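Local atomic coordinates of N-acetyltransferase domain-containing protein (Xanthomonas campestris pv. campestris, PDB entry 2OZH), a protein that probably transfers acyl groups to an acceptor not yet established, as expected of a member of the GNAT acetyltransferase family. Residues A[57-62]-A[72-77]; A[7-12]-A[46-51]; A[14-19]-A[37-42]. All coordinates share one frame; numbering follows the deposited sequence. Where two conformers were deposited one is given.

Contact 1: residues A[57-62]-A[72-77]; sequences VAFARV and LGDVFV. With EDO (1,2-ethanediol), chain E.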
loop_
_atom_site.group_PDB
_atom_site.type_symbol
_atom_site.label_atom_id
_atom_site.label_comp_id
_atom_site.label_asym_id
_atom_site.label_seq_id
_atom_site.Cartn_x
_atom_site.Cartn_y
_atom_site.Cartn_z
ATOM N N VAL A 57 11.256 -1.458 -21.782
ATOM C CA VAL A 57 11.071 -0.054 -22.145
ATOM C C VAL A 57 10.201 0.716 -21.160
ATOM O O VAL A 57 10.164 1.949 -21.228
ATOM C CB VAL A 57 10.456 0.079 -23.548
ATOM C CG1 VAL A 57 11.387 -0.605 -24.580
ATOM C CG2 VAL A 57 9.067 -0.451 -23.633
ATOM N N ALA A 58 9.491 0.035 -20.256
ATOM C CA ALA A 58 8.548 0.736 -19.376
ATOM C C ALA A 58 8.298 -0.118 -18.159
ATOM O O ALA A 58 8.557 -1.330 -18.160
ATOM C CB ALA A 58 7.240 1.010 -20.103
ATOM N N PHE A 59 7.753 0.501 -17.105
ATOM C CA PHE A 59 7.524 -0.160 -15.832
ATOM C C PHE A 59 6.417 0.544 -15.072
ATOM O O PHE A 59 6.240 1.749 -15.192
ATOM C CB PHE A 59 8.807 -0.032 -14.993
ATOM C CG PHE A 59 8.846 -0.839 -13.698
ATOM C CD1 PHE A 59 8.723 -2.216 -13.707
ATOM C CD2 PHE A 59 9.021 -0.213 -12.482
ATOM C CE1 PHE A 59 8.796 -2.946 -12.528
ATOM C CE2 PHE A 59 9.117 -0.919 -11.333
ATOM C CZ PHE A 59 9.034 -2.280 -11.332
ATOM N N ALA A 60 5.701 -0.240 -14.277
ATOM C CA ALA A 60 4.780 0.285 -13.267
ATOM C C ALA A 60 4.709 -0.726 -12.165
ATOM O O ALA A 60 4.840 -1.917 -12.405
ATOM C CB ALA A 60 3.373 0.504 -13.875
ATOM N N ARG A 61 4.509 -0.266 -10.941
ATOM C CA ARG A 61 4.569 -1.139 -9.788
ATOM C C ARG A 61 3.400 -0.890 -8.843
ATOM O O ARG A 61 3.092 0.259 -8.545
ATOM C CB ARG A 61 5.892 -0.972 -9.037
ATOM C CG ARG A 61 6.085 -2.005 -7.929
ATOM C CD ARG A 61 7.519 -2.055 -7.453
ATOM N NE ARG A 61 7.961 -0.840 -6.793
ATOM C CZ ARG A 61 7.884 -0.629 -5.487
ATOM N NH1 ARG A 61 7.271 -1.490 -4.691
ATOM N NH2 ARG A 61 8.442 0.439 -4.969
ATOM N N VAL A 62 2.762 -1.965 -8.420
ATOM C CA VAL A 62 1.608 -1.889 -7.539
ATOM C C VAL A 62 1.879 -2.659 -6.244
ATOM O O VAL A 62 2.294 -3.812 -6.274
ATOM C CB VAL A 62 0.347 -2.421 -8.249
ATOM C CG1 VAL A 62 -0.862 -2.422 -7.299
ATOM C CG2 VAL A 62 0.050 -1.616 -9.491
ATOM N N LEU A 72 0.006 2.655 -6.405
ATOM C CA LEU A 72 0.761 2.682 -7.651
ATOM C C LEU A 72 1.962 3.574 -7.492
ATOM O O LEU A 72 1.865 4.686 -7.032
ATOM C CB LEU A 72 -0.139 3.244 -8.748
ATOM C CG LEU A 72 0.459 3.398 -10.147
ATOM C CD1 LEU A 72 0.745 2.019 -10.761
ATOM C CD2 LEU A 72 -0.444 4.250 -11.048
ATOM N N GLY A 73 3.096 3.107 -7.995
ATOM C CA GLY A 73 4.292 3.941 -8.084
ATOM C C GLY A 73 5.290 3.411 -9.092
ATOM O O GLY A 73 5.054 2.434 -9.791
ATOM N N ASP A 74 6.410 4.106 -9.158
ATOM C CA ASP A 74 7.551 3.736 -9.999
ATOM C C ASP A 74 7.220 3.695 -11.492
ATOM O O ASP A 74 7.892 3.021 -12.251
ATOM C CB ASP A 74 8.188 2.426 -9.548
ATOM C CG ASP A 74 8.886 2.524 -8.199
ATOM O OD1 ASP A 74 9.244 3.624 -7.757
ATOM O OD2 ASP A 74 9.176 1.443 -7.644
ATOM N N VAL A 75 6.244 4.452 -11.942
ATOM C CA VAL A 75 5.855 4.436 -13.353
ATOM C C VAL A 75 6.875 5.166 -14.173
ATOM O O VAL A 75 7.239 6.336 -13.890
ATOM C CB VAL A 75 4.458 5.061 -13.548
ATOM C CG1 VAL A 75 4.108 5.164 -15.036
ATOM C CG2 VAL A 75 3.394 4.261 -12.802
ATOM N N PHE A 76 7.379 4.509 -15.229
ATOM C CA PHE A 76 8.232 5.191 -16.158
ATOM C C PHE A 76 8.172 4.530 -17.539
ATOM O O PHE A 76 7.866 3.353 -17.678
ATOM C CB PHE A 76 9.695 5.276 -15.665
ATOM C CG PHE A 76 10.466 3.960 -15.633
ATOM C CD1 PHE A 76 10.989 3.416 -16.789
ATOM C CD2 PHE A 76 10.744 3.320 -14.443
ATOM C CE1 PHE A 76 11.764 2.236 -16.774
ATOM C CE2 PHE A 76 11.490 2.157 -14.417
ATOM C CZ PHE A 76 11.977 1.609 -15.560
ATOM N N VAL A 77 8.529 5.352 -18.533
ATOM C CA VAL A 77 8.819 4.926 -19.903
ATOM C C VAL A 77 10.154 5.538 -20.267
ATOM O O VAL A 77 10.359 6.720 -20.018
ATOM C CB VAL A 77 7.722 5.375 -20.878
ATOM C CG1 VAL A 77 8.096 5.040 -22.300
ATOM C CG2 VAL A 77 6.390 4.742 -20.510
HETATM C C1 EDO E . 3.002 6.664 -10.565
HETATM O O1 EDO E . 4.393 6.369 -10.331
HETATM C C2 EDO E . 2.479 7.665 -9.577
HETATM O O2 EDO E . 3.033 8.964 -9.810
HETATM O O HOH W 1 10.115 3.435 -5.057
#

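Contact 2: residues A[7-12]-A[46-51]; sequences VSTDNS and LCFGGF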
loop_
_atom_site.group_PDB
_atom_site.type_symbol
_atom_site.label_atom_id
_atom_site.label_comp_id
_atom_site.label_asym_id
_atom_site.label_seq_id
_atom_site.Cartn_x
_atom_site.Cartn_y
_atom_site.Cartn_z
ATOM N N VAL A 7 3.293 -6.609 -22.421
ATOM C CA VAL A 7 3.105 -6.261 -21.029
ATOM C C VAL A 7 3.077 -7.552 -20.244
ATOM O O VAL A 7 2.331 -8.487 -20.588
ATOM C CB VAL A 7 1.798 -5.454 -20.780
ATOM C CG1 VAL A 7 1.670 -5.148 -19.308
ATOM C CG2 VAL A 7 1.859 -4.136 -21.592
ATOM N N SER A 8 3.922 -7.648 -19.226
ATOM C CA SER A 8 3.986 -8.824 -18.385
ATOM C C SER A 8 3.965 -8.475 -16.921
ATOM O O SER A 8 4.435 -7.400 -16.518
ATOM C CB SER A 8 5.272 -9.577 -18.665
ATOM O OG SER A 8 5.377 -10.779 -17.876
ATOM N N THR A 9 3.415 -9.394 -16.120
ATOM C CA THR A 9 3.528 -9.320 -14.682
ATOM C C THR A 9 4.445 -10.399 -14.098
ATOM O O THR A 9 4.489 -10.595 -12.890
ATOM C CB THR A 9 2.164 -9.399 -13.978
ATOM O OG1 THR A 9 1.487 -10.580 -14.428
ATOM C CG2 THR A 9 1.347 -8.171 -14.288
ATOM N N ASP A 10 5.218 -11.072 -14.953
ATOM C CA ASP A 10 6.192 -12.065 -14.528
ATOM C C ASP A 10 7.510 -11.383 -14.172
ATOM O O ASP A 10 8.230 -10.923 -15.073
ATOM C CB ASP A 10 6.370 -13.077 -15.661
ATOM C CG ASP A 10 7.312 -14.203 -15.300
ATOM O OD1 ASP A 10 8.096 -14.126 -14.342
ATOM O OD2 ASP A 10 7.272 -15.204 -16.058
ATOM N N ASN A 11 7.834 -11.325 -12.876
ATOM C CA ASN A 11 9.012 -10.614 -12.452
ATOM C C ASN A 11 10.292 -11.158 -13.039
ATOM O O ASN A 11 11.291 -10.413 -13.115
ATOM C CB ASN A 11 9.141 -10.615 -10.940
ATOM C CG ASN A 11 8.143 -9.697 -10.233
ATOM O OD1 ASN A 11 7.361 -8.991 -10.851
ATOM N ND2 ASN A 11 8.230 -9.690 -8.913
ATOM N N SER A 12 10.294 -12.429 -13.442
ATOM C CA SER A 12 11.506 -12.988 -14.013
ATOM C C SER A 12 11.955 -12.316 -15.310
ATOM O O SER A 12 13.140 -12.409 -15.655
ATOM C CB SER A 12 11.395 -14.499 -14.219
ATOM O OG SER A 12 10.487 -14.803 -15.257
ATOM N N LEU A 46 3.270 -6.357 -7.208
ATOM C CA LEU A 46 2.760 -6.760 -8.502
ATOM C C LEU A 46 3.295 -5.772 -9.517
ATOM O O LEU A 46 2.965 -4.593 -9.522
ATOM C CB LEU A 46 1.233 -6.774 -8.523
ATOM C CG LEU A 46 0.575 -7.168 -9.845
ATOM C CD1 LEU A 46 0.957 -8.548 -10.275
ATOM C CD2 LEU A 46 -0.946 -7.093 -9.694
ATOM N N CYS A 47 4.235 -6.247 -10.326
ATOM C CA CYS A 47 4.991 -5.394 -11.223
ATOM C C CYS A 47 4.557 -5.622 -12.656
ATOM O O CYS A 47 4.267 -6.756 -13.059
ATOM C CB CYS A 47 6.486 -5.658 -11.123
ATOM S SG CYS A 47 7.179 -5.381 -9.480
ATOM N N PHE A 48 4.517 -4.529 -13.413
ATOM C CA PHE A 48 4.119 -4.526 -14.834
ATOM C C PHE A 48 5.328 -4.053 -15.630
ATOM O O PHE A 48 5.762 -2.908 -15.504
ATOM C CB PHE A 48 2.925 -3.581 -15.055
ATOM C CG PHE A 48 1.687 -4.037 -14.332
ATOM C CD1 PHE A 48 1.554 -3.845 -12.978
ATOM C CD2 PHE A 48 0.648 -4.685 -15.003
ATOM C CE1 PHE A 48 0.426 -4.294 -12.307
ATOM C CE2 PHE A 48 -0.462 -5.143 -14.340
ATOM C CZ PHE A 48 -0.576 -4.945 -12.994
ATOM N N GLY A 49 5.857 -4.935 -16.454
ATOM C CA GLY A 49 6.942 -4.556 -17.342
ATOM C C GLY A 49 6.444 -4.447 -18.753
ATOM O O GLY A 49 5.622 -5.242 -19.191
ATOM N N GLY A 50 6.950 -3.472 -19.492
ATOM C CA GLY A 50 6.697 -3.360 -20.906
ATOM C C GLY A 50 7.987 -3.590 -21.684
ATOM O O GLY A 50 9.036 -3.091 -21.288
ATOM N N PHE A 51 7.868 -4.395 -22.726
ATOM C CA PHE A 51 9.032 -4.875 -23.468
ATOM C C PHE A 51 8.824 -4.731 -24.962
ATOM O O PHE A 51 7.720 -5.001 -25.462
ATOM C CB PHE A 51 9.288 -6.355 -23.162
ATOM C CG PHE A 51 9.466 -6.648 -21.690
ATOM C CD1 PHE A 51 8.368 -6.850 -20.884
ATOM C CD2 PHE A 51 10.726 -6.696 -21.110
ATOM C CE1 PHE A 51 8.503 -7.104 -19.558
ATOM C CE2 PHE A 51 10.878 -6.934 -19.778
ATOM C CZ PHE A 51 9.798 -7.151 -19.000
HETATM O O HOH W 2 4.663 -9.139 -10.573
HETATM O O HOH W 3 6.682 -8.112 -13.628
#

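Contact 3: residues A[14-19]-A[37-42]; sequences LDIGLI and LVQRAI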
loop_
_atom_site.group_PDB
_atom_site.type_symbol
_atom_site.label_atom_id
_atom_site.label_comp_id
_atom_site.label_asym_id
_atom_site.label_seq_id
_atom_site.Cartn_x
_atom_site.Cartn_y
_atom_site.Cartn_z
ATOM N N LEU A 14 11.727 -9.018 -15.793
ATOM C CA LEU A 14 12.172 -7.643 -15.538
ATOM C C LEU A 14 13.681 -7.509 -15.650
ATOM O O LEU A 14 14.431 -8.415 -15.243
ATOM C CB LEU A 14 11.727 -7.196 -14.151
ATOM C CG LEU A 14 10.217 -7.101 -13.918
ATOM C CD1 LEU A 14 9.954 -6.863 -12.442
ATOM C CD2 LEU A 14 9.583 -6.012 -14.768
ATOM N N ASP A 15 14.114 -6.356 -16.131
ATOM C CA ASP A 15 15.528 -5.988 -16.183
ATOM C C ASP A 15 15.786 -5.166 -14.926
ATOM O O ASP A 15 15.576 -3.959 -14.894
ATOM C CB ASP A 15 15.804 -5.219 -17.471
ATOM C CG ASP A 15 17.273 -4.849 -17.663
ATOM O OD1 ASP A 15 18.015 -4.833 -16.654
ATOM O OD2 ASP A 15 17.634 -4.537 -18.826
ATOM N N ILE A 16 16.196 -5.834 -13.850
ATOM C CA ILE A 16 16.328 -5.198 -12.553
ATOM C C ILE A 16 17.372 -4.102 -12.608
ATOM O O ILE A 16 17.180 -3.047 -11.999
ATOM C CB ILE A 16 16.657 -6.246 -11.443
ATOM C CG1 ILE A 16 15.617 -7.378 -11.406
ATOM C CG2 ILE A 16 16.795 -5.564 -10.103
ATOM C CD1 ILE A 16 14.222 -6.967 -11.036
ATOM N N GLY A 17 18.473 -4.323 -13.316
ATOM C CA GLY A 17 19.505 -3.293 -13.394
ATOM C C GLY A 17 18.998 -2.050 -14.067
ATOM O O GLY A 17 19.307 -0.928 -13.644
ATOM N N LEU A 18 18.256 -2.209 -15.160
ATOM C CA LEU A 18 17.656 -1.042 -15.810
ATOM C C LEU A 18 16.726 -0.291 -14.865
ATOM O O LEU A 18 16.720 0.952 -14.835
ATOM C CB LEU A 18 16.869 -1.481 -17.057
ATOM C CG LEU A 18 16.049 -0.390 -17.744
ATOM C CD1 LEU A 18 16.888 0.585 -18.488
ATOM C CD2 LEU A 18 14.972 -0.997 -18.631
ATOM N N ILE A 19 15.884 -1.018 -14.138
ATOM C CA ILE A 19 14.949 -0.392 -13.250
ATOM C C ILE A 19 15.710 0.340 -12.154
ATOM O O ILE A 19 15.367 1.454 -11.784
ATOM C CB ILE A 19 13.973 -1.443 -12.662
ATOM C CG1 ILE A 19 13.091 -2.037 -13.746
ATOM C CG2 ILE A 19 13.137 -0.838 -11.539
ATOM C CD1 ILE A 19 12.457 -3.343 -13.301
ATOM N N LEU A 37 17.106 -2.744 -2.209
ATOM C CA LEU A 37 15.751 -2.297 -1.939
ATOM C C LEU A 37 14.895 -2.412 -3.175
ATOM O O LEU A 37 13.706 -2.714 -3.102
ATOM C CB LEU A 37 15.674 -0.863 -1.396
ATOM C CG LEU A 37 16.095 -0.646 0.024
ATOM C CD1 LEU A 37 15.667 0.761 0.448
ATOM C CD2 LEU A 37 15.471 -1.722 0.959
ATOM N N VAL A 38 15.460 -2.102 -4.343
ATOM C CA VAL A 38 14.722 -2.297 -5.602
ATOM C C VAL A 38 14.312 -3.752 -5.721
ATOM O O VAL A 38 13.161 -4.044 -6.030
ATOM C CB VAL A 38 15.582 -1.844 -6.815
ATOM C CG1 VAL A 38 14.895 -2.208 -8.124
ATOM C CG2 VAL A 38 15.819 -0.344 -6.754
ATOM N N GLN A 39 15.242 -4.667 -5.503
ATOM C CA GLN A 39 14.943 -6.072 -5.637
ATOM C C GLN A 39 13.891 -6.514 -4.638
ATOM O O GLN A 39 12.931 -7.206 -5.020
ATOM C CB GLN A 39 16.185 -6.932 -5.472
ATOM C CG GLN A 39 15.904 -8.416 -5.765
ATOM C CD GLN A 39 15.679 -8.725 -7.222
ATOM O OE1 GLN A 39 16.599 -8.568 -8.035
ATOM N NE2 GLN A 39 14.494 -9.187 -7.569
ATOM N N ARG A 40 14.053 -6.116 -3.376
ATOM C CA ARG A 40 13.073 -6.492 -2.360
ATOM C C ARG A 40 11.689 -5.931 -2.687
ATOM O O ARG A 40 10.669 -6.623 -2.573
ATOM C CB ARG A 40 13.547 -6.026 -0.993
ATOM C CG ARG A 40 12.646 -6.449 0.156
ATOM C CD ARG A 40 13.292 -6.216 1.525
ATOM N NE ARG A 40 14.569 -6.922 1.579
ATOM C CZ ARG A 40 15.778 -6.369 1.722
ATOM N NH1 ARG A 40 15.941 -5.074 1.930
ATOM N NH2 ARG A 40 16.856 -7.158 1.694
ATOM N N ALA A 41 11.650 -4.679 -3.100
ATOM C CA ALA A 41 10.389 -4.055 -3.448
ATOM C C ALA A 41 9.697 -4.837 -4.538
ATOM O O ALA A 41 8.499 -5.130 -4.461
ATOM C CB ALA A 41 10.629 -2.615 -3.919
ATOM N N ILE A 42 10.426 -5.175 -5.602
ATOM C CA ILE A 42 9.866 -5.916 -6.715
ATOM C C ILE A 42 9.354 -7.280 -6.274
ATOM O O ILE A 42 8.265 -7.701 -6.686
ATOM C CB ILE A 42 10.932 -5.985 -7.849
ATOM C CG1 ILE A 42 10.991 -4.626 -8.557
ATOM C CG2 ILE A 42 10.659 -7.125 -8.817
ATOM C CD1 ILE A 42 12.139 -4.466 -9.537
#

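Contact 1: residues A[57-62]-A[72-77]
L72 meets V62 at a non-hydrogen-bonded antiparallel pair, its CD1 lying 3.9 Å from V62 CG2 on the sheet face that packs against helix 86-96. At G73 the backbone pairs with R61 through N-H···O bonds in both directions; without a side chain, G73 puts nothing on the face where the R61 chain runs. D74 interrupts the regular pairing: two residues, D74 and V75, face A60 alone, a beta bulge at which D74 takes a positive phi (61°). Here the D74 side chain points toward the R61 strand, and the R61 chain, bent at chi3 (66°), lies beside it. Both NE (2.7 Å to D74 OD2) and NH2 (2.9 Å to D74 OD2) grip that single oxygen from the same face of the carboxylate, in a side-on salt bridge. W29 holds D74 OD1, while D65 of the second subunit shares the R61 charge. In GNAT folds a bulge in this strand, the fourth of the sheet, exposes backbone N-H groups to the acyl-CoA site; here V75 N donates to O1 of ethanediol (3.1 Å), probably from the crystallisation liquor. F76 resumes the pairing with F59 by two backbone bonds. Its chi1 of 70° stands CG between N and carbonyl carbon, and F59 CB lies over one ring face, 3.5 Å from F76 CE2. V77 CA approaches V57 O at 3.5 Å.

Contact 2: residues A[7-12]-A[46-51]
The T9 and F48 side chains run alongside each other in the same direction, with T9 CG2 over one face of the F48 ring, nearer its rim than its middle: 3.8 Å from the ring centroid and 3.5 Å from CE2. Threonine suits the place because its methyl branch can lie on the ring. With chi1 at 54°, OG1 stands between backbone N and carbonyl carbon, leaving the methyl for the CH-pi contact. L46 CD1 comes in beside it, 4.0 Å from T9 CB, and V7 CG1 stands at the ring's edge. V7 and F48 pack on helix 86-96. The strands themselves are antiparallel: S8 and G49 form a hydrogen-bonded pair, each N bonding the other's O, so that strand 6-8 becomes the outermost strand of the GNAT sheet within this chain, next to 46-52. G49, lacking a side chain, leaves its place to the F51 ring, whose CE1 approaches S8 CB obliquely. Past the pair the chain peels off through an ST turn, with D10 N bonding S8 OG (2.9 Å), and then an Asx turn at D10. N11 comes next, its OD1 3.5 Å from C47 CB. Water fills in where direct backbone bonds stop: one molecule accepts from C47 N and sits 2.7 Å from N11 OD1, while a second lies 2.8 Å from C47 O and 3.0 Å from N11 OD1.

Contact 3: residues A[14-19]-A[37-42]
The carboxamide of Q39 is the flat group here, and the carbons of I16 that reach it all stand on one side of its plane, beyond its O and N ends. I16 CG1 and CG2 each come to 3.7 Å from Q39 OE1, the two side chains crossing at about a right angle. A bend at chi2 (72°) turns the glutamine's CD toward the C-terminal end of its helix, where D43 holds NE2, and its OE1 lies against the I16 carbons. The remainder is aliphatic. I42 reaches toward three residues tip to tip: its CD1 lies 3.6 Å from I16 CD1 and 3.9 Å from I19 CD1, while its CG2 touches L14 CD1 at 3.7 Å. Helix 16-26 and helix 35-43, both on the side of the sheet that carries F59, are the two helices that GNAT folds place between the first and second strands. D15 caps the first of them, its OD1 accepting from L18 N at 3.0 Å. I16 and I19, three residues apart, fall on the same side of that helix. V38 CG1 lies 4.1 Å from I19 CG2, the two side chains crossing at a slant.

Overall arrangement
Contact 3 is nested inside the loop of contact 2: strand 6-8 leads to helix 16-26, and helix 35-43 leads back into strand 46-52. Contacts 1 and 2 adjoin through neighbouring strands 46-52 and 55-64 (F48 N to A60 O, 2.8 Å). The F59 ring ties all three together: its CE1 is 3.8 Å from both C47 CB and I19 CD1. Contact centres are about 10 or 11 Å apart. The probable cofactor side belongs to contact 1: its ethanediol also bonds A109 O, and the nearest atoms of a sulfate and the V77 side chain are about 4 Å apart; both, probably from the crystallisation liquor, may mark the groove that binds acyl-CoA in GNAT relatives.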